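Lovastatin nonaketide synthase mokA (PDB 6AD3) builds the nonaketide backbone of monacolin K (lovastatin) as an iterative type I polyketide synthase, of which this chain is the condensation domain. Local coordinates at residues 82-85 with 86-90; 94-97 with 98-101. The protein carries 1 engineered substitution. One frame throughout, in Å; residues are numbered along the deposited sequence.

Contact 1: residues 82-85 with 86-90; sequences QEYA and WRLQK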
loop_
_atom_site.group_PDB
_atom_site.type_symbol
_atom_site.label_atom_id
_atom_site.label_comp_id
_atom_site.label_asym_id
_atom_site.label_seq_id
_atom_site.Cartn_x
_atom_site.Cartn_y
_atom_site.Cartn_z
ATOM N N GLN A 82 4.333 3.639 12.359
ATOM C CA GLN A 82 4.683 2.376 13.035
ATOM C C GLN A 82 3.790 2.095 14.241
ATOM O O GLN A 82 3.376 0.960 14.475
ATOM C CB GLN A 82 6.127 2.374 13.473
ATOM C CG GLN A 82 7.129 2.237 12.341
ATOM C CD GLN A 82 8.558 2.441 12.806
ATOM O OE1 GLN A 82 8.811 3.120 13.807
ATOM N NE2 GLN A 82 9.495 1.767 12.148
ATOM N N GLU A 83 3.488 3.141 15.027
ATOM C CA GLU A 83 2.735 2.974 16.232
ATOM C C GLU A 83 1.310 2.477 15.966
ATOM O O GLU A 83 0.853 1.534 16.612
ATOM C CB GLU A 83 2.710 4.296 17.016
ATOM C CG GLU A 83 1.902 4.236 18.300
ATOM C CD GLU A 83 1.953 5.543 19.105
ATOM O OE1 GLU A 83 2.861 6.367 18.916
ATOM O OE2 GLU A 83 1.006 5.793 19.851
ATOM N N TYR A 84 0.639 3.034 14.951
ATOM C CA TYR A 84 -0.717 2.579 14.634
ATOM C C TYR A 84 -0.670 1.147 14.064
ATOM O O TYR A 84 -1.430 0.288 14.445
ATOM C CB TYR A 84 -1.412 3.518 13.637
ATOM C CG TYR A 84 -2.888 3.145 13.415
ATOM C CD1 TYR A 84 -3.847 3.394 14.410
ATOM C CD2 TYR A 84 -3.282 2.484 12.269
ATOM C CE1 TYR A 84 -5.169 3.023 14.233
ATOM C CE2 TYR A 84 -4.589 2.084 12.073
ATOM C CZ TYR A 84 -5.541 2.363 13.044
ATOM O OH TYR A 84 -6.804 1.884 12.854
ATOM N N ALA A 85 0.311 0.888 13.246
ATOM C CA ALA A 85 0.499 -0.442 12.724
ATOM C C ALA A 85 0.754 -1.465 13.851
ATOM O O ALA A 85 0.242 -2.571 13.812
ATOM C CB ALA A 85 1.641 -0.423 11.731
ATOM N N TRP A 86 1.508 -1.074 14.862
ATOM C CA TRP A 86 1.743 -1.944 16.016
ATOM C C TRP A 86 0.412 -2.272 16.723
ATOM O O TRP A 86 0.148 -3.431 17.090
ATOM C CB TRP A 86 2.718 -1.267 16.958
ATOM C CG TRP A 86 2.861 -1.930 18.294
ATOM C CD1 TRP A 86 2.608 -1.367 19.517
ATOM C CD2 TRP A 86 3.297 -3.270 18.551
ATOM N NE1 TRP A 86 2.898 -2.267 20.521
ATOM C CE2 TRP A 86 3.305 -3.445 19.959
ATOM C CE3 TRP A 86 3.623 -4.360 17.736
ATOM C CZ2 TRP A 86 3.621 -4.673 20.568
ATOM C CZ3 TRP A 86 3.976 -5.578 18.343
ATOM C CH2 TRP A 86 3.965 -5.719 19.750
ATOM N N ARG A 87 -0.482 -1.285 16.816
ATOM C CA ARG A 87 -1.779 -1.553 17.444
ATOM C C ARG A 87 -2.590 -2.514 16.613
ATOM O O ARG A 87 -3.270 -3.377 17.166
ATOM C CB ARG A 87 -2.561 -0.264 17.644
ATOM C CG ARG A 87 -1.904 0.720 18.588
ATOM C CD ARG A 87 -2.787 1.939 18.785
ATOM N NE ARG A 87 -2.033 3.094 19.261
ATOM C CZ ARG A 87 -1.779 3.365 20.538
ATOM N NH1 ARG A 87 -2.147 2.527 21.491
ATOM N NH2 ARG A 87 -1.098 4.450 20.857
ATOM N N LEU A 88 -2.528 -2.389 15.275
ATOM C CA LEU A 88 -3.218 -3.358 14.405
ATOM C C LEU A 88 -2.637 -4.727 14.651
ATOM O O LEU A 88 -3.365 -5.718 14.683
ATOM C CB LEU A 88 -3.102 -2.985 12.909
ATOM C CG LEU A 88 -3.769 -1.709 12.408
ATOM C CD1 LEU A 88 -3.351 -1.370 10.966
ATOM C CD2 LEU A 88 -5.277 -1.823 12.508
ATOM N N GLN A 89 -1.312 -4.815 14.714
ATOM C CA GLN A 89 -0.665 -6.122 14.823
ATOM C C GLN A 89 -1.051 -6.779 16.147
ATOM O O GLN A 89 -1.362 -7.986 16.209
ATOM C CB GLN A 89 0.856 -5.964 14.743
ATOM C CG GLN A 89 1.603 -7.207 15.176
ATOM C CD GLN A 89 3.107 -7.124 14.932
ATOM O OE1 GLN A 89 3.896 -7.531 15.793
ATOM N NE2 GLN A 89 3.488 -6.818 13.681
ATOM N N LYS A 90 -1.056 -5.983 17.195
ATOM C CA LYS A 90 -1.440 -6.497 18.533
ATOM C C LYS A 90 -2.872 -7.016 18.578
ATOM O O LYS A 90 -3.170 -7.941 19.307
ATOM C CB LYS A 90 -1.250 -5.421 19.588
ATOM C CG LYS A 90 0.198 -5.227 19.958
ATOM C CD LYS A 90 0.352 -4.822 21.407
ATOM C CE LYS A 90 -0.453 -3.580 21.735
ATOM N NZ LYS A 90 -1.473 -3.894 22.770
#
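Y84 and L88 meet one turn apart on helix 80-91 and form the closely packed side of this contact. The leucine brings its branched end obliquely against the ring: CD1 of L88 lies 3.8 Å from CE2 of Y84, with CG of L88 almost as near to the same carbon, while CD2 of L88 reaches the phenol end at OH. The two side chains cross at a slant. Tyrosine CG stands opposite the backbone N (chi1 -174°), which swings the ring along the helix toward the leucine, and outside the two segments Y84 also meets the ring of Y408, with the planes steeply inclined, and touches P420.

A second side is polar. E83 and R87 run side by side in the same direction, both largely extended, and a salt bridge joins OE2 of E83 to NH2 of R87 at 2.7 Å. The guanidinium receives the carboxylate at its edge, yet the two planes are turned 53° apart and the N-H points poorly at the oxygen (129°), so the hydrogen-bonding part of the pair is weak. The other carboxylate oxygen, OE1, pairs with R247, and E83 thus shares its charge between two arginines. W86 turns elsewhere, its NE1 bonded to the carbonyl of A142. The loose side is that of K90, which is exposed to solvent and does not touch 82-85, though its CG rests 3.5 Å above one face of the W86 indole, toward the rim.

Beneath these side chains four successive backbone bonds hold the turns together, from W86 N to Q82 O (2.8 Å), R87 N to E83 O (3.1 Å), L88 N to Y84 O (3.0 Å) and Q89 N to A85 O (2.9 Å). This is the regular i to i+4 ladder of an alpha-helix, here the first helix of the condensation domain, with a salt bridge and an apolar pair at the same spacing.

Contact 2: residues 94-97 with 98-101; sequences DSTI and FNNT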
loop_
_atom_site.group_PDB
_atom_site.type_symbol
_atom_site.label_atom_id
_atom_site.label_comp_id
_atom_site.label_asym_id
_atom_site.label_seq_id
_atom_site.Cartn_x
_atom_site.Cartn_y
_atom_site.Cartn_z
ATOM N N ASP A 94 -3.037 -13.352 14.493
ATOM C CA ASP A 94 -1.781 -13.847 13.904
ATOM C C ASP A 94 -1.204 -12.768 13.007
ATOM O O ASP A 94 -1.652 -12.582 11.858
ATOM C CB ASP A 94 -2.046 -15.101 13.079
ATOM C CG ASP A 94 -0.790 -15.659 12.389
ATOM O OD1 ASP A 94 0.333 -15.154 12.569
ATOM O OD2 ASP A 94 -0.953 -16.622 11.633
ATOM N N SER A 95 -0.124 -12.155 13.448
ATOM C CA SER A 95 0.400 -11.012 12.709
ATOM C C SER A 95 1.202 -11.409 11.440
ATOM O O SER A 95 1.655 -10.537 10.697
ATOM C CB SER A 95 1.212 -10.135 13.653
ATOM O OG SER A 95 2.395 -10.777 14.022
ATOM N N THR A 96 1.308 -12.714 11.154
ATOM C CA THR A 96 1.850 -13.191 9.901
ATOM C C THR A 96 1.075 -12.615 8.704
ATOM O O THR A 96 1.648 -12.406 7.625
ATOM C CB THR A 96 1.834 -14.726 9.821
ATOM O OG1 THR A 96 2.464 -15.280 11.001
ATOM C CG2 THR A 96 2.583 -15.190 8.583
ATOM N N ILE A 97 -0.188 -12.274 8.926
ATOM C CA ILE A 97 -1.040 -11.723 7.842
ATOM C C ILE A 97 -0.557 -10.343 7.413
ATOM O O ILE A 97 -1.004 -9.825 6.397
ATOM C CB ILE A 97 -2.554 -11.639 8.257
ATOM C CG1 ILE A 97 -2.750 -10.662 9.392
ATOM C CG2 ILE A 97 -3.118 -12.997 8.638
ATOM C CD1 ILE A 97 -4.202 -10.334 9.641
ATOM N N PHE A 98 0.338 -9.726 8.190
ATOM C CA PHE A 98 0.846 -8.374 7.875
ATOM C C PHE A 98 2.245 -8.424 7.266
ATOM O O PHE A 98 2.878 -7.393 7.032
ATOM C CB PHE A 98 0.864 -7.492 9.118
ATOM C CG PHE A 98 -0.477 -7.275 9.735
ATOM C CD1 PHE A 98 -1.538 -6.816 8.994
ATOM C CD2 PHE A 98 -0.694 -7.610 11.063
ATOM C CE1 PHE A 98 -2.810 -6.707 9.547
ATOM C CE2 PHE A 98 -1.956 -7.507 11.622
ATOM C CZ PHE A 98 -2.994 -6.960 10.889
ATOM N N ASN A 99 2.672 -9.609 6.866
ATOM C CA ASN A 99 3.856 -9.719 6.049
ATOM C C ASN A 99 3.631 -9.066 4.675
ATOM O O ASN A 99 2.500 -8.994 4.179
ATOM C CB ASN A 99 4.225 -11.187 5.807
ATOM C CG ASN A 99 4.777 -11.892 7.058
ATOM O OD1 ASN A 99 4.975 -11.307 8.130
ATOM N ND2 ASN A 99 5.045 -13.196 6.896
ATOM N N ASN A 100 4.727 -8.607 4.070
ATOM C CA ASN A 100 4.702 -8.074 2.705
ATOM C C ASN A 100 5.792 -8.728 1.893
ATOM O O ASN A 100 6.952 -8.851 2.354
ATOM C CB ASN A 100 4.942 -6.567 2.723
ATOM C CG ASN A 100 4.000 -5.832 3.623
ATOM O OD1 ASN A 100 2.895 -5.466 3.207
ATOM N ND2 ASN A 100 4.379 -5.671 4.889
ATOM N N THR A 101 5.454 -9.185 0.696
ATOM C CA THR A 101 6.367 -9.985 -0.099
ATOM C C THR A 101 6.237 -9.673 -1.589
ATOM O O THR A 101 5.172 -9.842 -2.166
ATOM C CB THR A 101 6.128 -11.496 0.139
ATOM O OG1 THR A 101 5.921 -11.766 1.533
ATOM C CG2 THR A 101 7.307 -12.334 -0.369
HETATM O O HOH W 1 4.165 -9.572 10.022
#
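This is a local turn contact in the connection between helix 80-91 and strand 100-107, where a short 3-10 segment, 95-97, leads the chain toward the sheet. I97 and F98, neighbours in sequence, send their side chains the same way, and the isoleucine lies over one face of the ring. Its CG1 sits 3.8 Å from the ring centroid and 3° off the normal, a well-centred CH-pi contact, while CD1 of I97 continues outward to CZ of F98. The torsion responsible places CG1 of I97 between the backbone N and the carbonyl carbon (chi1 65°), directing the ethyl branch across the phenyl.

Two backbone bonds tighten the turn: F98 N donates to S95 O at 2.9 Å, and N99 N to T96 O at 3.1 Å. Both donors stand well above the carbonyl planes, and the three-residue spacing is that of a 3-10 helix. A water bridges the bend, within hydrogen-bonding distance of S95 O and, at 2.7 Å, of OD1 of N99. The amide nitrogen ND2 of N99 is bonded to the carbonyls of T178 and V176, which ties the turn to the end of helix 165-176 and the loop just after it, and CG2 of T96 packs alongside that amide group.

At the front of the turn, T96 N approaches D94 OD1 from above the carboxylate plane at 3.0 Å, and T96 OG1 reaches the same D94 OD1 on the syn side at 2.6 Å; Q179 is a further partner of this hydroxyl. An Asx turn therefore opens a short 3-10 segment, which delivers the chain into strand 100-107, an inner strand of the five-stranded mixed sheet of the condensation domain.

Overall arrangement
Contacts 1 and 2 come in series along the chain, with centres 12 Å apart: helix 80-91 holds the first, and the turn leading into strand 100-107 holds the second. They also touch directly, for CG of Q89 packs 3.3 Å from CB of S95, and the F98 ring lies against the backbone of L88 and Q89 near the helix's C-terminal end. The turn thereby folds back on the helix it follows. Strand 100-107 then runs between 199-206 and 453-460 in the five-stranded mixed sheet. Together the two contacts join the first helix of the condensation domain to one of its main sheets.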